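Local coordinates for protein P-granule scaffold (Caenorhabditis japonica, PDB 5W4A) that probably serves as a scaffold of germline P granules and takes part in RNA binding and mRNA repression, at residues G72-S77 with Q97-F102; T80-G85 with H106-L111; A23-A26 with L32-S35; E162-G165 with D171-V174; R128-Q133 with I140-I145. All coordinates share one frame; numbering follows the deposited sequence.

The five contacts follow a largely helical domain from one side of the chain to the other. Contacts 1 and 2 share helix 71-84, lie with centres about 12 Å apart, and meet where L75 CD2 packs on H106 CA at 3.8 Å. Contact 2 continues into contact 5 through leucines: L108 CD1 lies 3.8 Å from L144 CD2. Contact 5 in turn meets contact 4 where I143 CG2 and L163 CD2 pack at 3.8 Å, and both of these touch the second subunit. Contact 3 stands apart, its centre about 32 Å from that of contact 5. Bound imidazole near L75 and H106 probably comes from the crystallisation liquor.

Contact 1: residues G72-S77 with Q97-F102; sequences GTILTS and QDLARF
No flat group takes part where L99 meets I74 and L75; the flat groups R101 and F102 pair within segment 97-102. There F102 CE2 sits 3.3 Å above one face of the R101 guanidinium, offset toward its rim. The contact itself is made by the fork of L99, which gives one methyl to each partner. L99 CD1 reaches L75 CD2 at 3.7 Å, with the two side chains crossing at a slant, and L99 CD2 lies 4.1 Å from I74 CG2, where the two side chains run past one another, each heading the other's way. I74 carries CG1 beside its backbone N (chi1 -68°), which leaves CG2 as the branch facing the leucine.

These residues join two consecutive antiparallel helices, 71-84 and 89-100, in a helical hairpin. The backbones stay well apart, with I74 CA and L99 CA separated by 9.0 Å, and only branched aliphatic tips bridge the space. L99 also rests on L104, and I74 on S69.

On the helix 71-84 side, the carbonyl G72 O accepts two bonds, one from the backbone T76 N and one from T76 OG1 at 2.9 Å, the two donors arriving from opposite faces of the carbonyl plane. Further along, S77 OG is tied to L64 O. In the other segment the chain turns after L99, where F102 N bonds back to L99 O at 2.9 Å.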
# COMPACT_ATOMS: atom_id res chain seq x y z
N GLY C 72 -20.17 -17.41 -1.90
CA GLY C 72 -19.34 -16.22 -1.87
C GLY C 72 -19.45 -15.45 -0.56
O GLY C 72 -18.46 -14.93 -0.06
N THR C 73 -20.67 -15.35 -0.02
CA THR C 73 -20.83 -14.70 1.28
C THR C 73 -20.07 -15.45 2.36
O THR C 73 -19.39 -14.84 3.19
CB THR C 73 -22.31 -14.62 1.65
OG1 THR C 73 -22.95 -13.67 0.79
CG2 THR C 73 -22.50 -14.21 3.11
N ILE C 74 -20.17 -16.77 2.36
CA ILE C 74 -19.49 -17.58 3.36
C ILE C 74 -17.97 -17.41 3.24
O ILE C 74 -17.28 -17.21 4.24
CB ILE C 74 -19.92 -19.06 3.24
CG1 ILE C 74 -21.39 -19.22 3.64
CG2 ILE C 74 -19.04 -20.01 4.09
CD1 ILE C 74 -22.03 -20.54 3.15
N LEU C 75 -17.44 -17.49 2.02
CA LEU C 75 -15.98 -17.40 1.85
C LEU C 75 -15.46 -16.02 2.25
O LEU C 75 -14.40 -15.90 2.87
CB LEU C 75 -15.60 -17.72 0.41
CG LEU C 75 -15.71 -19.21 0.03
CD1 LEU C 75 -15.62 -19.37 -1.47
CD2 LEU C 75 -14.61 -20.05 0.71
N THR C 76 -16.19 -14.96 1.89
CA THR C 76 -15.81 -13.61 2.27
C THR C 76 -15.81 -13.46 3.79
O THR C 76 -14.85 -12.96 4.38
CB THR C 76 -16.78 -12.64 1.60
OG1 THR C 76 -16.57 -12.71 0.18
CG2 THR C 76 -16.58 -11.20 2.08
N SER C 77 -16.86 -13.97 4.44
CA SER C 77 -16.93 -13.86 5.89
C SER C 77 -15.90 -14.75 6.57
O SER C 77 -15.45 -14.42 7.67
CB SER C 77 -18.34 -14.19 6.35
OG SER C 77 -19.18 -13.07 6.09
N GLN C 97 -15.30 -27.02 7.00
CA GLN C 97 -15.77 -28.41 6.92
C GLN C 97 -17.09 -28.50 6.17
O GLN C 97 -17.28 -29.40 5.33
CB GLN C 97 -15.90 -28.99 8.33
CG GLN C 97 -16.57 -30.36 8.38
CD GLN C 97 -16.80 -30.83 9.80
OE1 GLN C 97 -16.08 -30.44 10.72
NE2 GLN C 97 -17.81 -31.66 9.99
N ASP C 98 -18.02 -27.58 6.44
CA ASP C 98 -19.32 -27.53 5.77
C ASP C 98 -19.18 -27.40 4.26
O ASP C 98 -20.02 -27.89 3.50
CB ASP C 98 -20.13 -26.34 6.29
CG ASP C 98 -21.33 -26.73 7.12
OD1 ASP C 98 -21.57 -27.94 7.33
OD2 ASP C 98 -22.02 -25.79 7.56
N LEU C 99 -18.18 -26.64 3.80
CA LEU C 99 -18.05 -26.38 2.38
C LEU C 99 -17.59 -27.62 1.61
O LEU C 99 -17.85 -27.72 0.40
CB LEU C 99 -17.08 -25.22 2.14
CG LEU C 99 -17.50 -23.81 2.53
CD1 LEU C 99 -16.32 -22.89 2.31
CD2 LEU C 99 -18.68 -23.32 1.70
N ALA C 100 -16.90 -28.53 2.28
CA ALA C 100 -16.23 -29.62 1.57
C ALA C 100 -17.22 -30.51 0.84
O ALA C 100 -16.88 -31.07 -0.21
CB ALA C 100 -15.41 -30.45 2.56
N ARG C 101 -18.43 -30.68 1.39
CA ARG C 101 -19.44 -31.53 0.76
C ARG C 101 -19.82 -31.00 -0.61
O ARG C 101 -20.29 -31.77 -1.47
CB ARG C 101 -20.69 -31.59 1.65
CG ARG C 101 -20.42 -31.82 3.13
CD ARG C 101 -21.71 -31.95 3.94
NE ARG C 101 -22.31 -30.65 4.26
CZ ARG C 101 -23.44 -30.18 3.73
NH1 ARG C 101 -24.14 -30.88 2.85
NH2 ARG C 101 -23.88 -28.99 4.11
N PHE C 102 -19.65 -29.71 -0.82
CA PHE C 102 -19.95 -29.03 -2.06
C PHE C 102 -18.73 -28.87 -2.95
O PHE C 102 -18.79 -28.13 -3.93
CB PHE C 102 -20.55 -27.65 -1.76
CG PHE C 102 -21.76 -27.71 -0.88
CD1 PHE C 102 -23.00 -28.01 -1.42
CD2 PHE C 102 -21.66 -27.49 0.48
CE1 PHE C 102 -24.13 -28.08 -0.61
CE2 PHE C 102 -22.78 -27.56 1.30
CZ PHE C 102 -24.01 -27.86 0.75

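Contact 2: residues T80-G85 with H106-L111; sequences TLLALG and HDLSIL
A pair of overlapping type I beta turns, H106 to S109 and L108 to L111, folds the loop between helices 89-100 and 116-131, and L82, near the end of helix 71-84, packs against it. A single methyl, L82 CD1, does the touching. It approaches the H106 ring obliquely, 3.7 Å from CE1, and lies 4.3 Å from L108 CD1. The L82 side chain has CG beside the backbone N (chi1 -68°) and meets the imidazole from the opposite direction.

The ring is fixed by more than this apolar touch. L108 N donates to H106 ND1 at 3.0 Å, nearly straight at 160° although 28° out of the ring plane, while H106 NE2 is bonded to D79. With ND1 accepting, NE2 is probably the protonated nitrogen. F92 packs edge-to-face with the imidazole, and D107 OD1 lies over one of its faces, toward the rim.

A leucine in place of H106 would probably leave L108 N and D79 without their ring partners and set the first turn free to shift under L82.

The turn is also pinned by backbone and side chain alike: H106 O accepts from both S109 N and S109 OG, the latter at only 2.7 Å, and S109 OG is further linked to N96 and T105. L108 and L111 also lean on L123 of helix 116-131. Well round the same methyl from the imidazole, L111 CD1 lies 4.3 Å from L82 CD1.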
# COMPACT_ATOMS: atom_id res chain seq x y z
N THR C 80 -12.97 -12.68 6.97
CA THR C 80 -13.14 -11.84 8.15
C THR C 80 -12.82 -12.62 9.43
O THR C 80 -12.15 -12.10 10.31
CB THR C 80 -14.56 -11.28 8.18
OG1 THR C 80 -14.80 -10.72 6.88
CG2 THR C 80 -14.71 -10.19 9.26
N LEU C 81 -13.26 -13.87 9.52
CA LEU C 81 -12.94 -14.69 10.69
C LEU C 81 -11.43 -14.82 10.87
O LEU C 81 -10.90 -14.69 11.99
CB LEU C 81 -13.58 -16.06 10.57
CG LEU C 81 -15.10 -16.18 10.59
CD1 LEU C 81 -15.47 -17.65 10.42
CD2 LEU C 81 -15.72 -15.63 11.85
N LEU C 82 -10.69 -15.08 9.79
CA LEU C 82 -9.24 -15.18 9.92
C LEU C 82 -8.62 -13.88 10.41
O LEU C 82 -7.70 -13.89 11.23
CB LEU C 82 -8.61 -15.56 8.59
CG LEU C 82 -8.92 -16.97 8.09
CD1 LEU C 82 -8.22 -17.20 6.77
CD2 LEU C 82 -8.46 -18.00 9.14
N ALA C 83 -9.09 -12.76 9.89
CA ALA C 83 -8.53 -11.47 10.29
C ALA C 83 -8.86 -11.16 11.75
O ALA C 83 -8.12 -10.42 12.40
CB ALA C 83 -9.07 -10.37 9.38
N LEU C 84 -9.96 -11.70 12.26
CA LEU C 84 -10.40 -11.45 13.63
C LEU C 84 -9.66 -12.28 14.67
O LEU C 84 -9.84 -12.03 15.86
CB LEU C 84 -11.91 -11.72 13.76
CG LEU C 84 -12.82 -10.66 13.12
CD1 LEU C 84 -14.29 -11.12 13.12
CD2 LEU C 84 -12.70 -9.30 13.80
N GLY C 85 -8.90 -13.28 14.26
CA GLY C 85 -7.95 -13.92 15.15
C GLY C 85 -8.45 -15.16 15.87
O GLY C 85 -9.44 -15.78 15.47
N HIS C 106 -11.89 -22.86 1.53
CA HIS C 106 -11.20 -21.58 1.62
C HIS C 106 -9.80 -21.71 1.04
O HIS C 106 -9.10 -22.71 1.27
CB HIS C 106 -11.17 -21.12 3.07
CG HIS C 106 -10.78 -19.69 3.21
ND1 HIS C 106 -9.46 -19.28 3.24
CD2 HIS C 106 -11.53 -18.57 3.30
CE1 HIS C 106 -9.43 -17.96 3.33
NE2 HIS C 106 -10.67 -17.51 3.38
N ASP C 107 -9.38 -20.69 0.28
CA ASP C 107 -8.11 -20.76 -0.44
C ASP C 107 -6.89 -20.70 0.49
O ASP C 107 -5.78 -21.03 0.05
CB ASP C 107 -7.98 -19.66 -1.52
CG ASP C 107 -8.21 -18.25 -0.99
OD1 ASP C 107 -9.03 -18.05 -0.09
OD2 ASP C 107 -7.58 -17.34 -1.52
N LEU C 108 -7.06 -20.28 1.74
CA LEU C 108 -5.96 -20.27 2.70
C LEU C 108 -6.05 -21.43 3.68
O LEU C 108 -5.50 -21.34 4.78
CB LEU C 108 -5.91 -18.94 3.45
CG LEU C 108 -5.75 -17.67 2.60
CD1 LEU C 108 -5.65 -16.38 3.45
CD2 LEU C 108 -4.60 -17.80 1.63
N SER C 109 -6.71 -22.51 3.29
CA SER C 109 -6.88 -23.69 4.12
C SER C 109 -5.56 -24.30 4.59
O SER C 109 -5.59 -25.14 5.49
CB SER C 109 -7.67 -24.75 3.35
OG SER C 109 -9.06 -24.45 3.35
N ILE C 110 -4.41 -23.93 4.01
CA ILE C 110 -3.15 -24.48 4.51
C ILE C 110 -2.88 -24.02 5.94
O ILE C 110 -2.23 -24.73 6.71
CB ILE C 110 -1.96 -24.12 3.59
CG1 ILE C 110 -1.74 -22.61 3.51
CG2 ILE C 110 -2.14 -24.77 2.23
CD1 ILE C 110 -0.42 -22.25 2.85
N LEU C 111 -3.35 -22.83 6.31
CA LEU C 111 -3.27 -22.38 7.70
C LEU C 111 -3.86 -23.41 8.65
O LEU C 111 -3.18 -23.94 9.52
CB LEU C 111 -3.99 -21.04 7.87
CG LEU C 111 -3.25 -19.78 7.45
CD1 LEU C 111 -4.21 -18.60 7.54
CD2 LEU C 111 -2.02 -19.55 8.32

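Contact 3: residues A23-A26 with L32-S35; sequences ALYA and LLVS
Y25 and A26 on one helix meet L32 and L33 on the next through light van der Waals touches. L33 CD1 makes two of them: it lies 4.2 Å from A26 CA, against the helix backbone itself, and 4.5 Å from Y25 CE2, at the edge of the phenol ring and near its plane. The third runs past the ring to its oxygen, where L32 CD2 is 4.1 Å from Y25 OH. Y25 and L32 pass at a slant to one another. Both side chains have CG opposite the backbone N, and for Y25 (chi1 -177°) that extension carries the ring across to the second helix.

The arrangement belongs to a bend between two short consecutive helices, 20-28 and 30-35, joined around N29. N29 ND2 is bonded to Y25 O, so the tyrosine is engaged at its backbone as well as at its ring. Its hydroxyl is bonded to N41 N, which fixes the far end of the ring.

Further out, A40 lies against Y25, L32 and L33 alike, and helix 42-47 adds A44 on the tyrosine and A45 on L33. Helix 206-213 closes another flank, with L208 on A26 and I211 on L33. At the end of the second helix, S35 OG is bonded to E31.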
# COMPACT_ATOMS: atom_id res chain seq x y z
N ALA C 23 -22.58 -3.23 6.74
CA ALA C 23 -22.85 -2.01 6.01
C ALA C 23 -24.32 -1.91 5.63
O ALA C 23 -24.95 -0.87 5.81
CB ALA C 23 -21.96 -1.96 4.77
N LEU C 24 -24.87 -2.98 5.07
CA LEU C 24 -26.27 -2.98 4.67
C LEU C 24 -27.17 -2.76 5.88
O LEU C 24 -28.13 -1.99 5.81
CB LEU C 24 -26.61 -4.30 3.99
CG LEU C 24 -28.09 -4.45 3.60
CD1 LEU C 24 -28.54 -3.33 2.64
CD2 LEU C 24 -28.32 -5.80 2.95
N TYR C 25 -26.87 -3.45 6.99
CA TYR C 25 -27.65 -3.26 8.21
C TYR C 25 -27.69 -1.78 8.60
O TYR C 25 -28.76 -1.24 8.91
CB TYR C 25 -27.09 -4.11 9.36
CG TYR C 25 -27.94 -3.95 10.60
CD1 TYR C 25 -28.99 -4.81 10.83
CD2 TYR C 25 -27.74 -2.90 11.48
CE1 TYR C 25 -29.81 -4.64 11.94
CE2 TYR C 25 -28.55 -2.72 12.58
CZ TYR C 25 -29.59 -3.59 12.79
OH TYR C 25 -30.40 -3.39 13.89
N ALA C 26 -26.54 -1.12 8.60
CA ALA C 26 -26.47 0.26 9.07
C ALA C 26 -27.23 1.20 8.16
O ALA C 26 -27.89 2.14 8.63
CB ALA C 26 -25.00 0.69 9.18
N LEU C 32 -33.14 3.50 13.70
CA LEU C 32 -33.21 2.65 14.88
C LEU C 32 -31.93 2.74 15.71
O LEU C 32 -31.98 2.73 16.94
CB LEU C 32 -33.49 1.21 14.46
CG LEU C 32 -33.64 0.22 15.61
CD1 LEU C 32 -34.90 0.55 16.46
CD2 LEU C 32 -33.68 -1.21 15.04
N LEU C 33 -30.77 2.85 15.05
CA LEU C 33 -29.51 2.99 15.79
C LEU C 33 -29.46 4.31 16.55
O LEU C 33 -28.89 4.38 17.65
CB LEU C 33 -28.34 2.88 14.80
CG LEU C 33 -28.02 1.46 14.31
CD1 LEU C 33 -27.16 1.51 13.06
CD2 LEU C 33 -27.32 0.65 15.39
N VAL C 34 -30.06 5.37 16.00
CA VAL C 34 -30.21 6.64 16.71
C VAL C 34 -31.17 6.50 17.89
O VAL C 34 -30.86 6.92 19.01
CB VAL C 34 -30.69 7.74 15.74
CG1 VAL C 34 -31.08 9.02 16.48
CG2 VAL C 34 -29.64 8.05 14.72
N SER C 35 -32.35 5.94 17.66
CA SER C 35 -33.48 6.14 18.57
C SER C 35 -33.66 5.04 19.60
O SER C 35 -34.22 5.30 20.67
CB SER C 35 -34.77 6.28 17.76
OG SER C 35 -34.65 7.40 16.89

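Contact 4: residues E162-G165 with D171-V174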
# COMPACT_ATOMS: atom_id res chain seq x y z
N GLU C 162 -3.48 -0.72 5.64
CA GLU C 162 -3.33 -0.74 4.18
C GLU C 162 -4.68 -0.85 3.48
O GLU C 162 -4.78 -0.50 2.29
CB GLU C 162 -2.42 -1.92 3.76
CG GLU C 162 -0.97 -1.77 4.19
CD GLU C 162 -0.27 -0.63 3.49
OE1 GLU C 162 -0.46 -0.45 2.26
OE2 GLU C 162 0.41 0.14 4.20
N LEU C 163 -5.74 -1.27 4.20
CA LEU C 163 -7.08 -1.26 3.59
C LEU C 163 -7.48 0.13 3.12
O LEU C 163 -8.24 0.26 2.15
CB LEU C 163 -8.11 -1.81 4.59
CG LEU C 163 -7.95 -3.29 4.86
CD1 LEU C 163 -8.77 -3.68 6.10
CD2 LEU C 163 -8.37 -4.15 3.64
N CYS C 164 -7.00 1.18 3.79
CA CYS C 164 -7.32 2.55 3.41
C CYS C 164 -6.80 2.88 2.02
O CYS C 164 -7.38 3.73 1.36
CB CYS C 164 -6.77 3.53 4.44
SG CYS C 164 -7.45 3.24 6.11
N GLY C 165 -5.78 2.15 1.54
CA GLY C 165 -5.28 2.36 0.19
C GLY C 165 -6.20 1.83 -0.89
O GLY C 165 -5.98 2.15 -2.06
N ASP C 171 -13.65 -0.80 6.71
CA ASP C 171 -13.23 -2.09 7.23
C ASP C 171 -12.11 -1.89 8.25
O ASP C 171 -12.09 -2.57 9.30
CB ASP C 171 -12.76 -3.00 6.10
CG ASP C 171 -13.88 -3.49 5.21
OD1 ASP C 171 -15.06 -3.22 5.55
OD2 ASP C 171 -13.56 -4.14 4.18
N ALA C 172 -11.15 -1.01 7.94
CA ALA C 172 -10.07 -0.74 8.89
C ALA C 172 -10.63 -0.22 10.20
O ALA C 172 -10.19 -0.63 11.28
CB ALA C 172 -9.06 0.24 8.29
N TYR C 173 -11.65 0.65 10.11
CA TYR C 173 -12.29 1.20 11.31
C TYR C 173 -13.01 0.13 12.11
O TYR C 173 -12.88 0.08 13.34
CB TYR C 173 -13.26 2.32 10.90
CG TYR C 173 -13.83 3.04 12.10
CD1 TYR C 173 -13.01 3.87 12.86
CD2 TYR C 173 -15.13 2.85 12.51
CE1 TYR C 173 -13.47 4.52 13.97
CE2 TYR C 173 -15.63 3.55 13.64
CZ TYR C 173 -14.77 4.36 14.35
OH TYR C 173 -15.16 5.04 15.50
N VAL C 174 -13.78 -0.73 11.44
CA VAL C 174 -14.48 -1.82 12.14
C VAL C 174 -13.48 -2.72 12.84
O VAL C 174 -13.64 -3.05 14.02
CB VAL C 174 -15.36 -2.62 11.17
CG1 VAL C 174 -15.99 -3.81 11.89
CG2 VAL C 174 -16.48 -1.75 10.55
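L163 turns its CD1 methyl onto the start of segment 171-174, meeting D171 CB and A172 N, both at 4.0 Å. Its side chain places CG beside the backbone N (chi1 -69°) with chi2 at 166°, an extended form that sends CD1 across to the helix. L163 lies roughly perpendicular to D171; its methyl meets CB, while the carboxylate points elsewhere. Nearer the backbone, L163 CB and A172 CB are 4.3 Å apart. C164 shares the leucine's first rotation (chi1 -60°) and lays SG against A172 CB at 4.0 Å, so the small methyl is met from two neighbouring residues.

This places the 3-10 turn at 162-165, which follows helix 153-160, beside the early part of helix 169-179. The two backbones come close enough for L163 CA and A172 CA to lie 6.1 Å apart, which a small residue such as alanine permits. The turn is held by G165 N bonding to E162 O at 2.9 Å.

While its CB is taken up by the leucine, D171 points its carboxylate at the chain following strand 14-16 and at the strand's end. OD1 is bonded to T16, and OD2 accepts from Y17 N and F18 N, so three bonds grip this buried anion and fix its rotation. F18 also packs on L163. I193 of helix 187-201 covers C164 and A172 together, while L132 of the second subunit touches C164.

Contact 5: residues R128-Q133 with I140-I145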
# COMPACT_ATOMS: atom_id res chain seq x y z
N ARG C 128 3.25 -11.23 -0.69
CA ARG C 128 4.12 -10.19 -1.26
C ARG C 128 3.97 -10.14 -2.78
O ARG C 128 3.91 -9.05 -3.37
CB ARG C 128 5.58 -10.45 -0.86
CG ARG C 128 5.87 -10.29 0.64
CD ARG C 128 7.31 -10.66 0.98
NE ARG C 128 8.28 -9.78 0.34
CZ ARG C 128 8.83 -8.72 0.91
NH1 ARG C 128 8.55 -8.38 2.16
NH2 ARG C 128 9.70 -8.00 0.22
N LYS C 129 3.86 -11.29 -3.43
CA LYS C 129 3.64 -11.31 -4.87
C LYS C 129 2.24 -10.84 -5.22
O LYS C 129 2.05 -10.12 -6.22
CB LYS C 129 3.92 -12.72 -5.42
CG LYS C 129 5.40 -13.04 -5.41
CD LYS C 129 5.69 -14.45 -5.95
CE LYS C 129 5.52 -14.52 -7.46
NZ LYS C 129 6.12 -15.77 -8.04
N ALA C 130 1.24 -11.20 -4.40
CA ALA C 130 -0.14 -10.78 -4.66
C ALA C 130 -0.27 -9.26 -4.65
O ALA C 130 -0.98 -8.69 -5.49
CB ALA C 130 -1.11 -11.37 -3.63
N LYS C 131 0.39 -8.60 -3.71
CA LYS C 131 0.26 -7.16 -3.60
C LYS C 131 0.74 -6.45 -4.85
O LYS C 131 0.24 -5.38 -5.18
CB LYS C 131 0.99 -6.65 -2.37
CG LYS C 131 0.67 -5.22 -2.04
CD LYS C 131 1.19 -4.83 -0.68
CE LYS C 131 0.65 -3.46 -0.33
NZ LYS C 131 1.09 -3.04 1.01
N LEU C 132 1.72 -7.03 -5.56
CA LEU C 132 2.26 -6.47 -6.79
C LEU C 132 1.35 -6.67 -7.99
O LEU C 132 1.64 -6.11 -9.05
CB LEU C 132 3.62 -7.11 -7.09
CG LEU C 132 4.69 -6.87 -6.03
CD1 LEU C 132 5.94 -7.70 -6.34
CD2 LEU C 132 5.11 -5.42 -5.92
N GLN C 133 0.29 -7.46 -7.87
CA GLN C 133 -0.68 -7.56 -8.95
C GLN C 133 -1.54 -6.31 -8.96
O GLN C 133 -1.61 -5.55 -7.98
CB GLN C 133 -1.54 -8.81 -8.80
CG GLN C 133 -0.78 -10.10 -8.83
CD GLN C 133 -1.69 -11.30 -8.70
OE1 GLN C 133 -2.78 -11.35 -9.28
NE2 GLN C 133 -1.24 -12.30 -7.95
N ILE C 140 -6.41 -7.33 -1.72
CA ILE C 140 -7.12 -7.73 -0.50
C ILE C 140 -6.49 -8.99 0.10
O ILE C 140 -6.28 -9.08 1.31
CB ILE C 140 -8.61 -7.93 -0.79
CG1 ILE C 140 -9.27 -6.59 -1.16
CG2 ILE C 140 -9.33 -8.60 0.41
CD1 ILE C 140 -10.61 -6.77 -1.82
N LEU C 141 -6.19 -9.98 -0.75
CA LEU C 141 -5.52 -11.19 -0.29
C LEU C 141 -4.19 -10.88 0.41
O LEU C 141 -3.90 -11.42 1.49
CB LEU C 141 -5.29 -12.13 -1.48
CG LEU C 141 -4.42 -13.35 -1.23
CD1 LEU C 141 -4.98 -14.23 -0.12
CD2 LEU C 141 -4.31 -14.11 -2.51
N ALA C 142 -3.39 -10.00 -0.18
CA ALA C 142 -2.11 -9.62 0.42
C ALA C 142 -2.31 -9.00 1.79
O ALA C 142 -1.59 -9.35 2.74
CB ALA C 142 -1.38 -8.66 -0.51
N ILE C 143 -3.27 -8.08 1.93
CA ILE C 143 -3.51 -7.45 3.22
C ILE C 143 -3.99 -8.48 4.24
O ILE C 143 -3.59 -8.45 5.41
CB ILE C 143 -4.50 -6.27 3.07
CG1 ILE C 143 -3.83 -5.15 2.30
CG2 ILE C 143 -4.98 -5.76 4.46
CD1 ILE C 143 -4.84 -4.15 1.74
N LEU C 144 -4.88 -9.38 3.83
CA LEU C 144 -5.35 -10.44 4.72
C LEU C 144 -4.19 -11.29 5.24
O LEU C 144 -4.08 -11.53 6.46
CB LEU C 144 -6.38 -11.31 4.00
CG LEU C 144 -6.93 -12.47 4.79
CD1 LEU C 144 -7.65 -12.04 6.08
CD2 LEU C 144 -7.87 -13.28 3.89
N ILE C 145 -3.31 -11.73 4.33
CA ILE C 145 -2.15 -12.53 4.72
C ILE C 145 -1.26 -11.75 5.70
O ILE C 145 -0.82 -12.29 6.73
CB ILE C 145 -1.37 -12.99 3.47
CG1 ILE C 145 -2.12 -14.10 2.77
CG2 ILE C 145 0.02 -13.52 3.87
CD1 ILE C 145 -1.63 -14.40 1.39
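Apolar contact comes first, and A142 is its centre. A142 CB meets K131 CB at 3.6 Å and A130 CB at 4.1 Å, while K131 N lies 3.7 Å from the same methyl. L141 adds a lighter touch, its CD2 being 4.4 Å from A130 CB. With alanines on both sides the helices can come very near: K131 CA and A142 CA are 5.3 Å apart. A130 points its methyl at the other helix, whereas K131 offers only the root of its side chain.

The charged interactions lead away from this interface. K131 has CG opposite its backbone N (chi1 -168°) and runs out fully extended, so that NZ reaches E162 of the second subunit in a salt bridge; the E162 of its own chain is a longer, weak partner. R128 likewise serves the dimer, with NH2 in a salt bridge to E189 of the second subunit and a hydrogen bond to T158 of that subunit.

Hydrogen bonds to backbone carbonyls follow: Q133 N bonds to A130 O at 3.0 Å, and the K139 side chain is bonded to both K131 O and Q133 O.

The pair forms an antiparallel helical hairpin, 116-131 with 136-148. About one turn along the same face of the second helix, I145 packs on L123 and M126 of helix 116-131; on other flanks L144 rests on D79 and A83 of helix 71-84, and I140 touches I8 and Y17, next to strands 9-11 and 14-16.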